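Putative glycoside hydrolase (Bacteroides thetaiotaomicron VPI-5482, PDB 3HBZ) binds calcium and may act in carbohydrate metabolism, possibly as a glycoside hydrolase. Local coordinates at residues S25-N30 with I184-V189; R66-H69 with Q73-V76; T98-E103 with M124-G129; E103-G108 with Y112-R117; T147-F150 with G156-L159. All coordinates share one frame; numbering follows the deposited sequence.

Contact 1 of 5, residues S25-N30 with I184-V189; sequences SPIITN and IGSFDV. With CAC (cacodylate ion), chain G.
I27 rests its methyl-bearing branches on S186, and this one small patch makes nearly all of the contact. CG2 of I27 lies 3.6 Å from CB of S186 and CD1 of I27 lies 3.8 Å from the same CB, so the isoleucine straddles the serine carbon with two of its branches. CD1 of I27 also comes within 3.9 Å of the carbonyl O of G185. Both side chains set out toward the other strand. S186 turns OG between its own backbone N and carbonyl carbon (chi1 59°), which leaves CB as the atom that meets the isoleucine. I27 also packs on F36 of the adjoining strand 32-36.

Further along, the segments part and water takes over. One water donates to O of I28 at 2.8 Å and to O of F187 at 3.0 Å, bridging two carbonyls that do not meet directly. At the exposed end OG1 of T29 gives a hydrogen bond of 2.6 Å to O1 of a cacodylate ion, probably from the crystallisation liquor, and N of N30 adds a weak one to its O2.

Only 105 Å² is buried in total, and the two strands belong to different sheets, S186 pairing through its backbone with K201. The evidence therefore favours a light interface between sheets: an apolar touch at I27 and a water-mediated polar link, with neither strand extending the other's hydrogen-bonding ladder.

Contact 2 of 5, residues R66-H69 with Q73-V76; sequences RDFH and QYTV
R66 opens the loop segment and reaches over to Y74 and Q73 with the outer part of its side chain. The chain is straight at chi2 and bends at chi3 (75°), which swings the guanidinium over the tyrosine while CD passes 3.3 Å from OH of Y74. NH1 sits above the centre of the Y74 ring, and CZ of R66 is 4.6 Å from the ring centroid, 15° off the normal: a cation-pi contact over the face. The two planes are close to perpendicular, so the guanidinium meets the ring with its edge and does not stack flat. The same NH1 donates to O of Q73 at 2.9 Å, nearly straight at 168°; the oxygen lies in the guanidinium plane, but the donor stands above the carbonyl plane. A leucine in place of R66 would probably leave O of Q73 without this donor and the Y74 face without its cation.

D67 turns back on its own segment. Its OD1 accepts from N of H69, forming an Asx turn, and from ND1 of H69 at 2.7 Å through the syn lone pair, so a single oxygen ties two groups of the histidine. The ring end of F68 comes close to Y74, CZ of F68 lying 3.5 Å from OH of Y74 with that oxygen at the ring edge. P48 and V91 also pack on F68, and F50 meets Y74 edge-to-face.

Together these contacts fold the connection between strands 57-59 and 72-77 against strand 72-77 of a mixed five-stranded sheet, with F68 and Y74 both buried where loop and sheet meet.

Contact 3 of 5, residues T98-E103 with M124-G129; sequences TIYNFE and MEWASG. With CA (calcium ion), chain B; NA (sodium ion), chain D.
W126 drives the edge of its indole into the face of Y100, with CZ2 3.6 Å from CD1 of the tyrosine and above the centre of its ring. The planes stand at 81° and the six-membered rings are 5.0 Å apart between centroids, which defines a T-shaped (edge-to-face) pair. Both side chains set out toward each other; CG of W126, beside its backbone N, aims the indole at Y100, and chi2 of 86° turns the CZ2 edge to the ring.

The two indole faces are also occupied. CE1 of F102 approaches one, 4.3 Å from CE2 of W126, with the F102 ring inclined at 43° to the five-membered ring. On the opposite face lies CE of M124, a selenomethionine, which also touches the Y100 ring at CE1 from 4.5 Å. The far face of Y100 is backed by the carbonyl carbon of T98. With Y100 cut back to an alanine, the CZ2 edge of W126 would probably face a gap and O of A97 would lose its hydroxyl partner.

The indole nitrogen is not left bare in this buried cluster: NE1 of W126 is hydrogen-bonded to OE2 of E116.

Metal ligands alternate with the aromatic residues. O of I99 binds sodium at 2.4 Å, and O of N101 and OE2 of E103 bind calcium, the latter at 2.3 Å. From I99 to E103, alternate residues thus give oxygens to two cations, while Y100 and F102 between them give their rings to the core around W126.

Contact 4 of 5, residues E103-G108 with Y112-R117; sequences EDTLGG and YIFVER. With CA (calcium ion), chain B; NA (sodium ion), chain D.
T105 holds OG1 between its backbone N and carbonyl carbon (chi1 61°), which places CG2 beside the N and over one face of the F114 ring. CG2 is 4.0 Å from the F114 centroid and 23° off the normal, a CH-pi contact displaced toward the rim; the same methyl lies near CD1 of Y112. R117 runs extended from CG to NE, which carries its guanidinium across D104 at a slant.

That last pair is loosely joined. OD1 of D104 and NH1 of R117 form a salt bridge at 3.6 Å, with the carboxylate and guanidinium planes 70° apart, and CG2 of V115 lies over the centre of the guanidinium face.

The backbones supply firmer links around a single bridge between T105 and F114. N of V115 donates to O of D104 at 3.0 Å, and N of L106 donates to O of I113 at 2.9 Å. Waters extend the bridge at both ends, one between N of D104 and O of V115, another between O of L106 and N of I113. On the apolar flank CG of L106 touches CG1 of V115 at 3.7 Å, and CD1 of L106 meets CG2 of I113.

Each segment carries a metal ligand near the end away from the turn: OE2 of E103 binds calcium, and OE1 of E116 binds sodium at 2.4 Å. The paired backbones thus set a calcium ligand and a sodium ligand on neighbouring runs of chain, each next in sequence to a residue of the D104-V115 hydrogen bond.

Contact 5 of 5, residues T147-F150 with G156-L159; sequences TFQF and GKCL. With CA (calcium ion), chain B.
F150 and C158 form an antiparallel hydrogen-bonded pair in which each residue satisfies the other's backbone polar groups. N of F150 donates to O of C158 at 2.9 Å with an angle of 173°, and N of C158 returns a bond to O of F150 at 2.9 Å and 164°. O of C158 also receives a CA-H...O contact from Q149, at 3.5 Å from its CA. The next pair, Q149 with L159, is non-hydrogen-bonded across the hairpin; the L159 backbone instead bonds with I331 of the neighbouring strand 328-338.

Side chains divide between the faces. On that of F150 and C158, SG sits in the plane of the phenyl ring at its edge, 3.9 Å from CD2, a sulfur-aromatic contact. On the other face Q149 keeps CG opposite its backbone N (chi1 -169°) and extends its amide past K157, NE2 of Q149 lying 3.7 Å from CD of K157. The amide's polar partner is elsewhere: NE2 donates to O of F102, with a weaker bond to O of E103. T147 likewise sends OG1 to O of N181, while its CG2 touches CD1 of L159 at 4.1 Å.

K157 contributes its carbonyl O to calcium at 2.3 Å. T155, D332, N101 and E103 complete the protein ligands. Backbone pairing thus occupies N and O of C158 just after a residue whose own O binds the ion, so the hairpin probably holds that carbonyl in position for calcium.

Contacts 3, 4 and 5 crowd round the calcium ion, their centres 8 to 10 Å apart. E103 is common to contacts 3 and 4, and its OE1 lies 2.8 Å from N of K157 in contact 5, probably hydrogen-bonded. Contacts 3 and 4 also share the sodium ion. Contact 4 joins contact 5 by packing, CE2 of F114 lying 3.4 Å from CD1 of L159. Contact 1, about 14 Å from contact 3 between centres, touches it through CB of F187, 3.3 Å from O of S128. Contact 2 stands apart in the N-terminal sheet, which also includes strand 27-28 of contact 1; its centre is about 30 Å from that of contact 5.

Contact 1 of 5, residues S25-N30 with I184-V189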
# COMPACT_ATOMS: atom_id res chain seq x y z
N SER A 25 -1.53 -5.21 12.20
CA SER A 25 -2.58 -6.11 11.75
C SER A 25 -2.24 -6.83 10.47
O SER A 25 -1.68 -6.27 9.55
CB SER A 25 -3.88 -5.35 11.52
OG SER A 25 -4.34 -4.89 12.76
N PRO A 26 -2.66 -8.08 10.37
CA PRO A 26 -2.45 -8.81 9.11
C PRO A 26 -3.09 -8.11 7.95
O PRO A 26 -4.13 -7.53 8.12
CB PRO A 26 -3.13 -10.16 9.36
CG PRO A 26 -3.13 -10.32 10.82
CD PRO A 26 -3.16 -8.95 11.45
N ILE A 27 -2.45 -8.14 6.79
CA ILE A 27 -2.95 -7.50 5.61
C ILE A 27 -3.57 -8.61 4.74
O ILE A 27 -2.86 -9.50 4.21
CB ILE A 27 -1.86 -6.72 4.83
CG1 ILE A 27 -1.38 -5.56 5.71
CG2 ILE A 27 -2.44 -6.23 3.48
CD1 ILE A 27 -0.14 -4.82 5.20
N ILE A 28 -4.88 -8.55 4.64
CA ILE A 28 -5.67 -9.51 3.89
C ILE A 28 -6.14 -8.93 2.55
O ILE A 28 -6.71 -7.88 2.51
CB ILE A 28 -6.86 -9.98 4.73
CG1 ILE A 28 -6.30 -10.48 6.06
CG2 ILE A 28 -7.62 -11.11 3.96
CD1 ILE A 28 -7.34 -11.08 7.05
N THR A 29 -5.84 -9.63 1.46
CA THR A 29 -6.38 -9.28 0.15
C THR A 29 -7.33 -10.40 -0.26
O THR A 29 -7.67 -11.25 0.56
CB THR A 29 -5.26 -9.08 -0.90
OG1 THR A 29 -4.62 -10.34 -1.17
CG2 THR A 29 -4.23 -8.02 -0.43
N ASN A 30 -7.74 -10.42 -1.53
CA ASN A 30 -8.62 -11.46 -2.02
C ASN A 30 -8.06 -12.89 -1.86
O ASN A 30 -8.83 -13.80 -1.61
CB ASN A 30 -8.99 -11.22 -3.48
CG ASN A 30 -10.22 -12.03 -3.90
OD1 ASN A 30 -11.30 -11.82 -3.37
ND2 ASN A 30 -10.06 -12.99 -4.81
N ILE A 184 3.59 2.58 1.31
CA ILE A 184 3.80 1.60 2.35
C ILE A 184 2.55 1.54 3.23
O ILE A 184 2.10 2.53 3.78
CB ILE A 184 5.03 1.90 3.18
CG1 ILE A 184 6.30 1.72 2.32
CG2 ILE A 184 5.08 0.95 4.50
CD1 ILE A 184 7.56 2.16 3.07
N GLY A 185 2.01 0.34 3.39
CA GLY A 185 0.71 0.20 4.07
C GLY A 185 -0.16 -0.84 3.37
O GLY A 185 0.34 -1.82 2.80
N SER A 186 -1.47 -0.62 3.39
CA SER A 186 -2.37 -1.49 2.67
C SER A 186 -3.57 -0.74 2.10
O SER A 186 -3.86 0.39 2.50
CB SER A 186 -2.84 -2.63 3.58
OG SER A 186 -3.51 -2.13 4.71
N PHE A 187 -4.24 -1.39 1.15
CA PHE A 187 -5.43 -0.80 0.51
C PHE A 187 -6.64 -1.63 0.92
O PHE A 187 -6.72 -2.80 0.64
CB PHE A 187 -5.32 -0.77 -1.01
CG PHE A 187 -6.47 -0.01 -1.70
CD1 PHE A 187 -6.48 1.35 -1.71
CD2 PHE A 187 -7.52 -0.67 -2.28
CE1 PHE A 187 -7.49 2.06 -2.33
CE2 PHE A 187 -8.56 0.03 -2.87
CZ PHE A 187 -8.53 1.39 -2.91
N ASP A 188 -7.58 -1.01 1.62
CA ASP A 188 -8.75 -1.72 2.12
C ASP A 188 -9.86 -1.59 1.10
O ASP A 188 -10.56 -0.57 1.05
CB ASP A 188 -9.12 -1.16 3.48
CG ASP A 188 -10.44 -1.73 4.03
OD1 ASP A 188 -11.14 -2.49 3.36
OD2 ASP A 188 -10.76 -1.34 5.14
N VAL A 189 -10.05 -2.63 0.31
CA VAL A 189 -10.91 -2.54 -0.86
C VAL A 189 -12.38 -2.39 -0.44
O VAL A 189 -13.16 -1.94 -1.22
CB VAL A 189 -10.75 -3.74 -1.84
CG1 VAL A 189 -11.38 -5.03 -1.25
CG2 VAL A 189 -11.38 -3.40 -3.22
AS CAC G . -5.36 -10.55 -4.96
O1 CAC G . -4.96 -11.42 -3.51
O2 CAC G . -6.44 -9.29 -4.36
C1 CAC G . -3.73 -9.60 -5.49
C2 CAC G . -6.21 -11.60 -6.41
O HOH W 1 -5.86 -5.29 2.02

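Contact 2 of 5, residues R66-H69 with Q73-V76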
# COMPACT_ATOMS: atom_id res chain seq x y z
N ARG A 66 2.82 -24.73 10.88
CA ARG A 66 3.56 -24.88 9.64
C ARG A 66 4.80 -24.05 9.67
O ARG A 66 4.96 -23.17 10.54
CB ARG A 66 2.71 -24.47 8.44
CG ARG A 66 1.24 -24.86 8.56
CD ARG A 66 0.45 -24.42 7.32
NE ARG A 66 0.71 -25.28 6.17
CZ ARG A 66 0.06 -25.18 5.02
NH1 ARG A 66 -0.89 -24.28 4.86
NH2 ARG A 66 0.34 -25.99 4.03
N ASP A 67 5.67 -24.34 8.71
CA ASP A 67 6.96 -23.68 8.53
C ASP A 67 6.78 -22.54 7.52
O ASP A 67 6.54 -22.79 6.34
CB ASP A 67 8.01 -24.68 8.01
CG ASP A 67 9.41 -24.11 8.00
OD1 ASP A 67 9.56 -22.88 8.23
OD2 ASP A 67 10.36 -24.88 7.78
N PHE A 68 6.88 -21.30 8.01
CA PHE A 68 6.65 -20.12 7.19
C PHE A 68 7.96 -19.46 6.69
O PHE A 68 7.98 -18.32 6.23
CB PHE A 68 5.77 -19.14 7.97
CG PHE A 68 4.34 -19.56 8.02
CD1 PHE A 68 3.47 -19.20 7.01
CD2 PHE A 68 3.86 -20.37 9.05
CE1 PHE A 68 2.14 -19.60 7.05
CE2 PHE A 68 2.53 -20.78 9.09
CZ PHE A 68 1.67 -20.40 8.10
N HIS A 69 9.05 -20.19 6.74
CA HIS A 69 10.22 -19.78 5.97
C HIS A 69 9.86 -19.49 4.50
O HIS A 69 10.39 -18.55 3.91
CB HIS A 69 11.32 -20.81 6.12
CG HIS A 69 12.09 -20.65 7.39
ND1 HIS A 69 11.82 -21.38 8.52
CD2 HIS A 69 13.09 -19.79 7.72
CE1 HIS A 69 12.64 -21.01 9.49
NE2 HIS A 69 13.42 -20.04 9.03
N GLN A 73 0.24 -22.26 1.49
CA GLN A 73 -1.09 -22.14 0.91
C GLN A 73 -2.16 -22.89 1.71
O GLN A 73 -1.94 -24.00 2.20
CB GLN A 73 -1.12 -22.68 -0.52
CG GLN A 73 -0.22 -21.93 -1.51
CD GLN A 73 -0.54 -22.27 -2.93
OE1 GLN A 73 -1.43 -23.07 -3.21
NE2 GLN A 73 0.18 -21.67 -3.86
N TYR A 74 -3.33 -22.28 1.80
CA TYR A 74 -4.52 -22.87 2.36
C TYR A 74 -5.66 -22.76 1.36
O TYR A 74 -5.77 -21.76 0.65
CB TYR A 74 -4.98 -22.12 3.61
CG TYR A 74 -4.02 -22.09 4.80
CD1 TYR A 74 -2.87 -21.32 4.79
CD2 TYR A 74 -4.30 -22.80 5.97
CE1 TYR A 74 -2.02 -21.25 5.90
CE2 TYR A 74 -3.46 -22.74 7.08
CZ TYR A 74 -2.32 -21.96 7.04
OH TYR A 74 -1.48 -21.91 8.12
N THR A 75 -6.54 -23.74 1.35
CA THR A 75 -7.75 -23.69 0.53
C THR A 75 -9.00 -23.64 1.41
O THR A 75 -9.20 -24.48 2.27
CB THR A 75 -7.78 -24.94 -0.41
OG1 THR A 75 -6.67 -24.84 -1.29
CG2 THR A 75 -9.04 -25.02 -1.25
N VAL A 76 -9.85 -22.66 1.14
CA VAL A 76 -11.13 -22.49 1.78
C VAL A 76 -12.18 -23.00 0.79
O VAL A 76 -12.19 -22.63 -0.39
CB VAL A 76 -11.38 -21.04 2.11
CG1 VAL A 76 -12.73 -20.85 2.76
CG2 VAL A 76 -10.25 -20.48 3.02

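Contact 3 of 5, residues T98-E103 with M124-G129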
# COMPACT_ATOMS: atom_id res chain seq x y z
N THR A 98 14.33 -0.65 2.89
CA THR A 98 14.63 0.79 2.74
C THR A 98 15.30 1.19 1.41
O THR A 98 15.62 2.37 1.22
CB THR A 98 15.53 1.31 3.89
OG1 THR A 98 16.86 0.74 3.79
CG2 THR A 98 14.91 1.00 5.26
N ILE A 99 15.50 0.23 0.51
CA ILE A 99 16.16 0.47 -0.78
C ILE A 99 15.21 -0.02 -1.86
O ILE A 99 14.89 -1.20 -1.89
CB ILE A 99 17.52 -0.28 -0.89
CG1 ILE A 99 18.47 0.12 0.24
CG2 ILE A 99 18.17 -0.07 -2.28
CD1 ILE A 99 19.18 1.42 0.06
N TYR A 100 14.78 0.88 -2.75
CA TYR A 100 13.68 0.57 -3.68
C TYR A 100 14.10 0.81 -5.11
O TYR A 100 14.26 1.95 -5.53
CB TYR A 100 12.48 1.46 -3.36
CG TYR A 100 12.19 1.59 -1.88
CD1 TYR A 100 11.96 0.46 -1.11
CD2 TYR A 100 12.15 2.83 -1.27
CE1 TYR A 100 11.70 0.57 0.24
CE2 TYR A 100 11.91 2.95 0.09
CZ TYR A 100 11.66 1.83 0.84
OH TYR A 100 11.38 1.96 2.19
N ASN A 101 14.26 -0.26 -5.88
CA ASN A 101 14.66 -0.16 -7.28
C ASN A 101 13.52 -0.47 -8.27
O ASN A 101 13.68 -0.35 -9.48
CB ASN A 101 15.87 -1.07 -7.50
CG ASN A 101 17.18 -0.45 -6.97
OD1 ASN A 101 17.61 0.59 -7.44
ND2 ASN A 101 17.79 -1.09 -6.00
N PHE A 102 12.38 -0.89 -7.73
CA PHE A 102 11.16 -1.10 -8.48
C PHE A 102 11.28 -2.13 -9.60
O PHE A 102 10.61 -2.00 -10.64
CB PHE A 102 10.60 0.25 -8.94
CG PHE A 102 10.30 1.17 -7.79
CD1 PHE A 102 9.20 0.94 -7.00
CD2 PHE A 102 11.21 2.14 -7.38
CE1 PHE A 102 8.96 1.72 -5.87
CE2 PHE A 102 10.95 2.92 -6.26
CZ PHE A 102 9.83 2.69 -5.52
N GLU A 103 12.14 -3.14 -9.38
CA GLU A 103 12.35 -4.20 -10.33
C GLU A 103 11.35 -5.36 -10.17
O GLU A 103 11.03 -6.05 -11.12
CB GLU A 103 13.78 -4.79 -10.24
CG GLU A 103 14.96 -3.78 -10.32
CD GLU A 103 14.87 -2.88 -11.55
OE1 GLU A 103 14.34 -3.34 -12.58
OE2 GLU A 103 15.33 -1.72 -11.47
N MSE A 124 8.24 -7.36 1.71
CA MSE A 124 7.24 -6.27 1.70
C MSE A 124 6.50 -6.19 0.37
O MSE A 124 7.12 -6.33 -0.71
CB MSE A 124 7.89 -4.91 1.98
CG MSE A 124 6.86 -3.84 2.39
SE MSE A 124 7.69 -2.15 2.65
CE MSE A 124 7.82 -1.58 0.78
N GLU A 125 5.19 -5.97 0.44
CA GLU A 125 4.35 -5.63 -0.67
C GLU A 125 3.91 -4.17 -0.59
O GLU A 125 3.26 -3.75 0.38
CB GLU A 125 3.13 -6.53 -0.73
CG GLU A 125 3.47 -8.00 -0.64
CD GLU A 125 2.36 -8.95 -1.10
OE1 GLU A 125 1.28 -8.47 -1.57
OE2 GLU A 125 2.61 -10.19 -1.01
N TRP A 126 4.29 -3.37 -1.58
CA TRP A 126 3.76 -2.01 -1.70
C TRP A 126 2.28 -2.12 -2.01
O TRP A 126 1.81 -3.11 -2.58
CB TRP A 126 4.42 -1.25 -2.83
CG TRP A 126 5.86 -0.85 -2.59
CD1 TRP A 126 6.96 -1.59 -2.82
CD2 TRP A 126 6.32 0.42 -2.08
NE1 TRP A 126 8.10 -0.87 -2.46
CE2 TRP A 126 7.72 0.38 -2.03
CE3 TRP A 126 5.67 1.60 -1.70
CZ2 TRP A 126 8.48 1.45 -1.58
CZ3 TRP A 126 6.42 2.67 -1.28
CH2 TRP A 126 7.81 2.60 -1.22
N ALA A 127 1.54 -1.09 -1.62
CA ALA A 127 0.10 -1.01 -1.91
C ALA A 127 -0.15 0.12 -2.90
O ALA A 127 0.67 1.05 -3.01
CB ALA A 127 -0.66 -0.74 -0.60
N SER A 128 -1.29 0.04 -3.60
CA SER A 128 -1.83 1.14 -4.43
C SER A 128 -3.32 1.05 -4.45
O SER A 128 -3.89 0.11 -3.87
CB SER A 128 -1.37 1.04 -5.89
OG SER A 128 -1.95 -0.09 -6.55
N GLY A 129 -3.96 1.99 -5.14
CA GLY A 129 -5.39 1.90 -5.35
C GLY A 129 -5.86 1.00 -6.49
O GLY A 129 -7.03 1.07 -6.87
CA CA B . 14.97 0.57 -11.27
NA NA D . 14.69 -3.57 -1.83
O HOH W 2 17.03 0.83 -10.12
O HOH W 3 14.23 -2.83 -4.49
O HOH W 4 14.21 -5.72 -3.15
O HOH W 5 17.36 -3.74 -2.56
O HOH W 6 14.65 -5.03 -0.23

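Contact 4 of 5, residues E103-G108 with Y112-R117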
# COMPACT_ATOMS: atom_id res chain seq x y z
N GLU A 103 12.14 -3.14 -9.38
CA GLU A 103 12.35 -4.20 -10.33
C GLU A 103 11.35 -5.36 -10.17
O GLU A 103 11.03 -6.05 -11.12
CB GLU A 103 13.78 -4.79 -10.24
CG GLU A 103 14.96 -3.78 -10.32
CD GLU A 103 14.87 -2.88 -11.55
OE1 GLU A 103 14.34 -3.34 -12.58
OE2 GLU A 103 15.33 -1.72 -11.47
N ASP A 104 10.89 -5.61 -8.94
CA ASP A 104 10.23 -6.87 -8.61
C ASP A 104 8.74 -6.66 -8.42
O ASP A 104 8.33 -5.74 -7.68
CB ASP A 104 10.78 -7.41 -7.30
CG ASP A 104 12.24 -7.88 -7.41
OD1 ASP A 104 12.61 -8.50 -8.42
OD2 ASP A 104 13.00 -7.59 -6.49
N THR A 105 7.94 -7.50 -9.05
CA THR A 105 6.50 -7.47 -8.90
C THR A 105 5.98 -8.90 -8.82
O THR A 105 6.70 -9.86 -9.17
CB THR A 105 5.83 -6.81 -10.08
OG1 THR A 105 6.15 -7.57 -11.24
CG2 THR A 105 6.28 -5.33 -10.26
N LEU A 106 4.75 -9.08 -8.34
CA LEU A 106 4.14 -10.41 -8.21
C LEU A 106 3.65 -10.92 -9.56
O LEU A 106 2.92 -10.26 -10.25
CB LEU A 106 3.02 -10.43 -7.17
CG LEU A 106 3.33 -10.29 -5.67
CD1 LEU A 106 1.99 -10.22 -4.89
CD2 LEU A 106 4.18 -11.44 -5.09
N GLY A 107 4.09 -12.11 -9.94
CA GLY A 107 3.67 -12.72 -11.20
C GLY A 107 2.24 -13.25 -11.14
O GLY A 107 1.70 -13.49 -10.05
N GLY A 108 1.61 -13.39 -12.31
CA GLY A 108 0.26 -13.96 -12.40
C GLY A 108 -0.91 -13.10 -11.89
O GLY A 108 -1.98 -13.63 -11.64
N TYR A 112 -0.20 -4.76 -11.40
CA TYR A 112 1.08 -4.83 -10.79
C TYR A 112 1.01 -4.60 -9.31
O TYR A 112 0.36 -3.64 -8.85
CB TYR A 112 1.97 -3.76 -11.40
CG TYR A 112 2.50 -4.12 -12.77
CD1 TYR A 112 3.55 -5.00 -12.89
CD2 TYR A 112 1.99 -3.57 -13.92
CE1 TYR A 112 4.09 -5.30 -14.11
CE2 TYR A 112 2.54 -3.88 -15.18
CZ TYR A 112 3.58 -4.76 -15.26
OH TYR A 112 4.16 -5.11 -16.45
N ILE A 113 1.74 -5.46 -8.60
CA ILE A 113 2.02 -5.32 -7.15
C ILE A 113 3.56 -5.42 -7.03
O ILE A 113 4.17 -6.44 -7.38
CB ILE A 113 1.34 -6.44 -6.34
CG1 ILE A 113 -0.21 -6.44 -6.48
CG2 ILE A 113 1.73 -6.43 -4.82
CD1 ILE A 113 -0.90 -7.81 -6.08
N PHE A 114 4.15 -4.30 -6.64
CA PHE A 114 5.58 -4.16 -6.37
C PHE A 114 5.94 -4.75 -5.03
O PHE A 114 5.28 -4.46 -4.01
CB PHE A 114 5.95 -2.67 -6.38
CG PHE A 114 5.94 -2.07 -7.74
CD1 PHE A 114 7.09 -2.12 -8.53
CD2 PHE A 114 4.80 -1.45 -8.25
CE1 PHE A 114 7.09 -1.56 -9.80
CE2 PHE A 114 4.83 -0.88 -9.52
CZ PHE A 114 5.96 -0.95 -10.29
N VAL A 115 6.98 -5.56 -5.02
CA VAL A 115 7.46 -6.18 -3.79
C VAL A 115 8.94 -5.89 -3.57
O VAL A 115 9.68 -5.54 -4.49
CB VAL A 115 7.18 -7.71 -3.84
CG1 VAL A 115 5.65 -7.94 -4.05
CG2 VAL A 115 7.96 -8.41 -4.99
N GLU A 116 9.36 -6.03 -2.32
CA GLU A 116 10.78 -6.00 -1.96
C GLU A 116 11.16 -7.43 -1.60
O GLU A 116 10.36 -8.13 -0.97
CB GLU A 116 10.98 -5.06 -0.79
CG GLU A 116 10.45 -3.62 -1.06
CD GLU A 116 11.18 -2.96 -2.20
OE1 GLU A 116 12.34 -3.34 -2.43
OE2 GLU A 116 10.60 -2.09 -2.89
N ARG A 117 12.35 -7.88 -2.04
CA ARG A 117 12.84 -9.22 -1.78
C ARG A 117 14.18 -9.19 -1.03
O ARG A 117 14.94 -8.22 -1.12
CB ARG A 117 12.99 -10.04 -3.09
CG ARG A 117 11.66 -10.40 -3.74
CD ARG A 117 11.75 -11.25 -5.05
NE ARG A 117 10.41 -11.83 -5.38
CZ ARG A 117 9.63 -11.58 -6.45
NH1 ARG A 117 10.00 -10.76 -7.44
NH2 ARG A 117 8.43 -12.17 -6.56
CA CA B . 14.97 0.57 -11.27
NA NA D . 14.69 -3.57 -1.83
O HOH W 7 10.03 -3.70 -6.68
O HOH W 8 1.90 -7.94 -9.82
O HOH W 4 14.21 -5.72 -3.15
O HOH W 6 14.65 -5.03 -0.23
O HOH W 2 17.03 0.83 -10.12
O HOH W 5 17.36 -3.74 -2.56
O HOH W 3 14.23 -2.83 -4.49

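Contact 5 of 5, residues T147-F150 with G156-L159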
# COMPACT_ATOMS: atom_id res chain seq x y z
N THR A 147 -1.34 2.57 -11.55
CA THR A 147 -0.07 2.20 -10.96
C THR A 147 0.45 0.97 -11.72
O THR A 147 -0.18 -0.08 -11.70
CB THR A 147 -0.24 1.88 -9.52
OG1 THR A 147 -0.75 3.02 -8.82
CG2 THR A 147 1.13 1.46 -8.86
N PHE A 148 1.58 1.13 -12.43
CA PHE A 148 2.18 0.02 -13.19
C PHE A 148 3.68 0.14 -13.25
O PHE A 148 4.27 1.08 -12.74
CB PHE A 148 1.58 -0.12 -14.59
CG PHE A 148 1.75 1.13 -15.48
CD1 PHE A 148 0.89 2.22 -15.35
CD2 PHE A 148 2.76 1.20 -16.44
CE1 PHE A 148 1.01 3.34 -16.14
CE2 PHE A 148 2.90 2.32 -17.23
CZ PHE A 148 2.03 3.39 -17.10
N GLN A 149 4.32 -0.88 -13.85
CA GLN A 149 5.77 -0.90 -14.00
C GLN A 149 6.17 -0.54 -15.41
O GLN A 149 5.57 -1.04 -16.36
CB GLN A 149 6.30 -2.29 -13.68
CG GLN A 149 7.82 -2.37 -13.54
CD GLN A 149 8.31 -3.77 -13.29
OE1 GLN A 149 7.79 -4.71 -13.89
NE2 GLN A 149 9.31 -3.94 -12.41
N PHE A 150 7.19 0.29 -15.56
CA PHE A 150 7.60 0.77 -16.89
C PHE A 150 9.02 0.31 -17.16
O PHE A 150 9.86 0.37 -16.25
CB PHE A 150 7.54 2.30 -16.88
CG PHE A 150 8.01 2.95 -18.14
CD1 PHE A 150 7.46 2.62 -19.37
CD2 PHE A 150 9.00 3.92 -18.10
CE1 PHE A 150 7.88 3.25 -20.56
CE2 PHE A 150 9.44 4.57 -19.28
CZ PHE A 150 8.87 4.23 -20.52
N GLY A 156 17.49 -0.40 -14.71
CA GLY A 156 16.40 -1.38 -14.83
C GLY A 156 15.05 -0.72 -15.07
O GLY A 156 14.96 0.22 -15.83
N LYS A 157 13.99 -1.26 -14.47
CA LYS A 157 12.63 -0.77 -14.67
C LYS A 157 12.34 0.22 -13.59
O LYS A 157 13.20 0.42 -12.70
CB LYS A 157 11.65 -1.92 -14.64
CG LYS A 157 12.06 -3.02 -15.68
CD LYS A 157 11.19 -4.26 -15.56
CE LYS A 157 11.50 -5.27 -16.69
NZ LYS A 157 10.82 -6.55 -16.40
N CYS A 158 11.16 0.85 -13.67
CA CYS A 158 10.73 1.79 -12.64
C CYS A 158 9.23 1.79 -12.42
O CYS A 158 8.48 1.08 -13.10
CB CYS A 158 11.19 3.20 -12.98
SG CYS A 158 10.32 3.95 -14.41
N LEU A 159 8.83 2.56 -11.42
CA LEU A 159 7.47 2.79 -11.04
C LEU A 159 6.91 3.86 -11.96
O LEU A 159 7.56 4.89 -12.19
CB LEU A 159 7.42 3.29 -9.58
CG LEU A 159 6.06 3.71 -9.02
CD1 LEU A 159 5.11 2.50 -9.05
CD2 LEU A 159 6.27 4.33 -7.57
CA CA B . 14.97 0.57 -11.27
O HOH W 2 17.03 0.83 -10.12